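Local coordinates for protein twin-arginine translocation pathway signal (PDB 5IM2) that binds benzoate and probably delivers it, or related aromatic carboxylates, to a TRAP-type membrane transporter, at residues 162-166 against 287-292; 169-173 against 257-261. One frame throughout, in Å; residues are numbered along the deposited sequence.

Contact 1: 162-166 against 287-292; sequences VLALQ and SGLQTS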
loop_
_atom_site.group_PDB
_atom_site.type_symbol
_atom_site.label_atom_id
_atom_site.label_comp_id
_atom_site.label_asym_id
_atom_site.label_seq_id
_atom_site.Cartn_x
_atom_site.Cartn_y
_atom_site.Cartn_z
ATOM N N VAL A 162 -1.241 5.836 -15.517
ATOM C CA VAL A 162 -0.761 5.812 -14.141
ATOM C C VAL A 162 -0.106 7.141 -13.809
ATOM O O VAL A 162 0.840 7.591 -14.478
ATOM C CB VAL A 162 0.183 4.636 -13.891
ATOM C CG1 VAL A 162 0.773 4.668 -12.467
ATOM C CG2 VAL A 162 -0.603 3.335 -14.065
ATOM N N LEU A 163 -0.638 7.785 -12.782
ATOM C CA LEU A 163 -0.117 9.043 -12.294
ATOM C C LEU A 163 0.945 8.873 -11.223
ATOM O O LEU A 163 1.857 9.700 -11.155
ATOM C CB LEU A 163 -1.266 9.888 -11.732
ATOM C CG LEU A 163 -2.480 10.058 -12.639
ATOM C CD1 LEU A 163 -3.520 11.013 -12.008
ATOM C CD2 LEU A 163 -2.114 10.570 -14.018
ATOM N N ALA A 164 0.851 7.840 -10.380
ATOM C CA ALA A 164 1.801 7.612 -9.302
ATOM C C ALA A 164 1.671 6.187 -8.800
ATOM O O ALA A 164 0.626 5.538 -8.974
ATOM C CB ALA A 164 1.613 8.616 -8.151
ATOM N N LEU A 165 2.768 5.716 -8.186
ATOM C CA LEU A 165 2.916 4.391 -7.587
ATOM C C LEU A 165 3.669 4.551 -6.274
ATOM O O LEU A 165 4.645 5.300 -6.230
ATOM C CB LEU A 165 3.705 3.441 -8.504
ATOM C CG LEU A 165 2.975 3.029 -9.762
ATOM C CD1 LEU A 165 4.014 2.646 -10.811
ATOM C CD2 LEU A 165 2.002 1.868 -9.468
ATOM N N GLN A 166 3.241 3.872 -5.207
ATOM C CA GLN A 166 3.869 4.089 -3.904
ATOM C C GLN A 166 3.563 2.938 -2.954
ATOM O O GLN A 166 2.784 2.030 -3.265
ATOM C CB GLN A 166 3.438 5.441 -3.317
ATOM C CG GLN A 166 1.940 5.720 -3.377
ATOM C CD GLN A 166 1.258 5.883 -2.029
ATOM O OE1 GLN A 166 0.173 6.411 -1.955
ATOM N NE2 GLN A 166 1.859 5.396 -0.988
ATOM N N SER A 287 2.551 14.044 -11.525
ATOM C CA SER A 287 2.652 12.613 -11.741
ATOM C C SER A 287 4.119 12.237 -11.761
ATOM O O SER A 287 4.997 13.074 -11.984
ATOM C CB SER A 287 2.032 12.167 -13.079
ATOM O OG SER A 287 0.732 12.680 -13.277
ATOM N N GLY A 288 4.376 10.958 -11.531
ATOM C CA GLY A 288 5.690 10.402 -11.811
ATOM C C GLY A 288 6.536 10.149 -10.589
ATOM O O GLY A 288 6.037 9.908 -9.493
ATOM N N LEU A 289 7.846 10.214 -10.787
ATOM C CA LEU A 289 8.791 9.843 -9.739
ATOM C C LEU A 289 8.627 10.697 -8.486
ATOM O O LEU A 289 8.580 10.178 -7.363
ATOM C CB LEU A 289 10.212 9.980 -10.297
ATOM C CG LEU A 289 11.373 9.618 -9.383
ATOM C CD1 LEU A 289 11.334 8.139 -9.070
ATOM C CD2 LEU A 289 12.696 9.965 -10.029
ATOM N N GLN A 290 8.648 12.021 -8.647
ATOM C CA GLN A 290 8.629 12.884 -7.466
ATOM C C GLN A 290 7.325 12.738 -6.702
ATOM O O GLN A 290 7.322 12.639 -5.469
ATOM C CB GLN A 290 8.855 14.347 -7.867
ATOM C CG GLN A 290 10.301 14.670 -8.279
ATOM C CD GLN A 290 10.707 14.072 -9.625
ATOM O OE1 GLN A 290 9.873 13.887 -10.522
ATOM N NE2 GLN A 290 11.998 13.761 -9.766
ATOM N N THR A 291 6.206 12.710 -7.414
ATOM C CA THR A 291 4.915 12.535 -6.757
ATOM C C THR A 291 4.835 11.183 -6.052
ATOM O O THR A 291 4.293 11.086 -4.940
ATOM C CB THR A 291 3.795 12.697 -7.791
ATOM O OG1 THR A 291 3.790 14.048 -8.265
ATOM C CG2 THR A 291 2.453 12.434 -7.187
ATOM N N SER A 292 5.367 10.133 -6.683
ATOM C CA SER A 292 5.407 8.817 -6.050
ATOM C C SER A 292 6.184 8.841 -4.743
ATOM O O SER A 292 5.704 8.340 -3.720
ATOM C CB SER A 292 6.008 7.787 -7.021
ATOM O OG SER A 292 5.145 7.620 -8.157
#
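The hydroxyl of Ser-292 makes two bonds: one holds the strand, the other turns back to the helix N-cap. Its OG accepts the backbone N-H of Leu-165, with N to OG at 3.0 Å and an almost straight angle of 176°. The same OG donates to Gly-288 O, at 2.8 Å, approaching from above the carbonyl plane. A chi1 of -65° keeps OG anti to the carbonyl carbon of Ser-292, beside its own backbone N, and from there it reaches back to the first turn of the helix. Gly-288 O has a second donor in the backbone N of Ser-292, so two bonds from one residue grip this oxygen. Just before the helix, Gly-288 is the N-cap residue, and its N-H points out to Leu-163 O, N to O 2.8 Å.

Leu-163 and Ala-164 are set opposite the single residue Leu-265 of the neighbouring strand 262-267, a classic beta bulge. The bulge lies in strand 161-167, an outermost strand of the five-stranded sheet, and helix 289-301 starts against it. Carbon atoms pack around the polar bonds. The methyl CB of Ala-164 meets Thr-291 CG2 at 4.0 Å and also lies near Ser-292 OG. Leu-163 turns its CD2 branch to Ser-287 OG, 3.6 Å away; that hydroxyl is hydrogen-bonded to Ile-283 O. At the far end, Gln-166 CB rests 3.7 Å from Ser-292 O. Its amide turns off from the helix start: OE1 takes the indole N-H of Trp-113, and NE2 bonds to OE1 of the benzoate-pocket residue Gln-299, farther along the same helix.

Contact 2: 169-173 against 257-261; sequences GPGVF and ALYTA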
loop_
_atom_site.group_PDB
_atom_site.type_symbol
_atom_site.label_atom_id
_atom_site.label_comp_id
_atom_site.label_asym_id
_atom_site.label_seq_id
_atom_site.Cartn_x
_atom_site.Cartn_y
_atom_site.Cartn_z
ATOM N N GLY A 169 4.378 2.711 5.077
ATOM C CA GLY A 169 5.413 2.454 6.046
ATOM C C GLY A 169 5.462 0.988 6.455
ATOM O O GLY A 169 4.664 0.159 6.009
ATOM N N PRO A 170 6.411 0.649 7.320
ATOM C CA PRO A 170 6.587 -0.769 7.678
ATOM C C PRO A 170 5.338 -1.374 8.298
ATOM O O PRO A 170 4.667 -0.763 9.135
ATOM C CB PRO A 170 7.751 -0.741 8.669
ATOM C CG PRO A 170 8.492 0.544 8.346
ATOM C CD PRO A 170 7.437 1.513 7.918
ATOM N N GLY A 171 5.020 -2.604 7.884
ATOM C CA GLY A 171 3.863 -3.283 8.437
ATOM C C GLY A 171 4.020 -3.633 9.910
ATOM O O GLY A 171 5.120 -3.896 10.410
ATOM N N VAL A 172 2.890 -3.619 10.631
ATOM C CA VAL A 172 2.846 -3.897 12.062
ATOM C C VAL A 172 1.756 -4.944 12.292
ATOM O O VAL A 172 0.773 -5.001 11.551
ATOM C CB VAL A 172 2.565 -2.581 12.853
ATOM C CG1 VAL A 172 2.355 -2.809 14.330
ATOM C CG2 VAL A 172 3.673 -1.559 12.623
ATOM N N PHE A 173 1.932 -5.775 13.317
ATOM C CA PHE A 173 0.898 -6.715 13.740
ATOM C C PHE A 173 0.017 -6.092 14.820
ATOM O O PHE A 173 0.526 -5.605 15.835
ATOM C CB PHE A 173 1.498 -7.999 14.322
ATOM C CG PHE A 173 2.287 -8.824 13.351
ATOM C CD1 PHE A 173 1.698 -9.319 12.197
ATOM C CD2 PHE A 173 3.606 -9.143 13.620
ATOM C CE1 PHE A 173 2.427 -10.087 11.309
ATOM C CE2 PHE A 173 4.331 -9.949 12.760
ATOM C CZ PHE A 173 3.741 -10.420 11.605
ATOM N N ALA A 257 11.907 -4.115 7.343
ATOM C CA ALA A 257 10.460 -3.989 7.327
ATOM C C ALA A 257 9.886 -5.307 6.853
ATOM O O ALA A 257 10.181 -5.750 5.741
ATOM C CB ALA A 257 10.019 -2.858 6.401
ATOM N N LEU A 258 9.034 -5.912 7.666
ATOM C CA LEU A 258 8.506 -7.215 7.306
ATOM C C LEU A 258 7.808 -7.170 5.948
ATOM O O LEU A 258 8.040 -8.032 5.095
ATOM C CB LEU A 258 7.540 -7.709 8.387
ATOM C CG LEU A 258 6.851 -9.044 8.032
ATOM C CD1 LEU A 258 7.873 -10.141 7.946
ATOM C CD2 LEU A 258 5.821 -9.363 9.081
ATOM N N TYR A 259 6.922 -6.192 5.734
ATOM C CA TYR A 259 6.272 -6.049 4.434
ATOM C C TYR A 259 5.811 -4.604 4.256
ATOM O O TYR A 259 5.721 -3.827 5.206
ATOM C CB TYR A 259 5.061 -7.015 4.272
ATOM C CG TYR A 259 3.820 -6.465 4.907
ATOM C CD1 TYR A 259 3.608 -6.569 6.267
ATOM C CD2 TYR A 259 2.893 -5.766 4.149
ATOM C CE1 TYR A 259 2.489 -5.993 6.870
ATOM C CE2 TYR A 259 1.768 -5.192 4.739
ATOM C CZ TYR A 259 1.580 -5.306 6.098
ATOM O OH TYR A 259 0.469 -4.724 6.677
ATOM N N THR A 260 5.499 -4.275 3.011
ATOM C CA THR A 260 4.675 -3.119 2.683
ATOM C C THR A 260 3.727 -3.513 1.556
ATOM O O THR A 260 3.877 -4.560 0.911
ATOM C CB THR A 260 5.539 -1.903 2.338
ATOM O OG1 THR A 260 4.692 -0.761 2.212
ATOM C CG2 THR A 260 6.337 -2.101 1.052
ATOM N N ALA A 261 2.710 -2.688 1.348
ATOM C CA ALA A 261 1.775 -2.877 0.251
ATOM C C ALA A 261 1.949 -1.751 -0.757
ATOM O O ALA A 261 2.361 -0.653 -0.409
ATOM C CB ALA A 261 0.326 -2.932 0.751
HETATM O O HOH W 1 7.836 -4.055 9.591
#
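Segments 169-173 and 257-261 are joined directly by one backbone hydrogen bond, from Gly-171 N to Tyr-259 O at 3.0 Å, with an N-H...O angle of 148°. A water adds a second link: it donates to Gly-171 O at 2.8 Å and accepts from Leu-258 N at 2.9 Å.

The ring of Tyr-259 lies obliquely against the backbone of Gly-171, with CE1 only 3.4 Å from Gly-171 CA. Its chi1 of 82° sets CG between the backbone N and the carbonyl carbon, which brings the ring up to Gly-171, the residue that its own carbonyl binds. A side chain on Gly-171 would run into this ring. An alanine in place of Tyr-259 would probably leave a gap beside Gly-171 CA and strip cover from the backbone there. Leu-258 and Phe-173 form a separate apolar contact, their side chains crossing at about a right angle. The branch CD2 of Leu-258 comes to 3.4 Å from CZ at the end of the Phe-173 ring. Pro-170 CB meets the methyl CB of Ala-257 at 3.8 Å.

The strand 171-175 belongs to the six-stranded sheet. Segment 257-261 is part of a crossing between the two lobes of a periplasmic-binding-protein-like fold of the TRAP DctP family, with the ligand between them. Helix 196-205 adds Leu-202, Met-201 and Val-198 against Phe-173, Leu-258 and Tyr-259. The nearest atoms of the Tyr-259 side chain and the bound benzoate are about 5 Å apart. Thr-260 OG1 bonds to the carbonyl oxygen of the pocket residue His-168. Across this buried contact, the Gly-171 to Tyr-259 bond and the water satisfy backbone polar groups, while side chains supply the apolar packing.

How the contacts relate
From the N terminus, the chain first forms most of the five-stranded sheet and then enters strand 161-167, the first half of contact 1. A short connection leads straight to segment 169-173, the first half of contact 2, in the six-stranded sheet. The chain then builds much of that second sheet before 257-261 returns to close the loop of contact 2. Strand 262-267 follows in the first sheet, and 287-292 closes the wider loop of contact 1. Contact 2 is therefore nested inside contact 1. Their centres lie 20 Å apart. Contact 1 joins the edge of one sheet to a helix, whereas contact 2 joins the entry into the second sheet to the chain on its way back to the first.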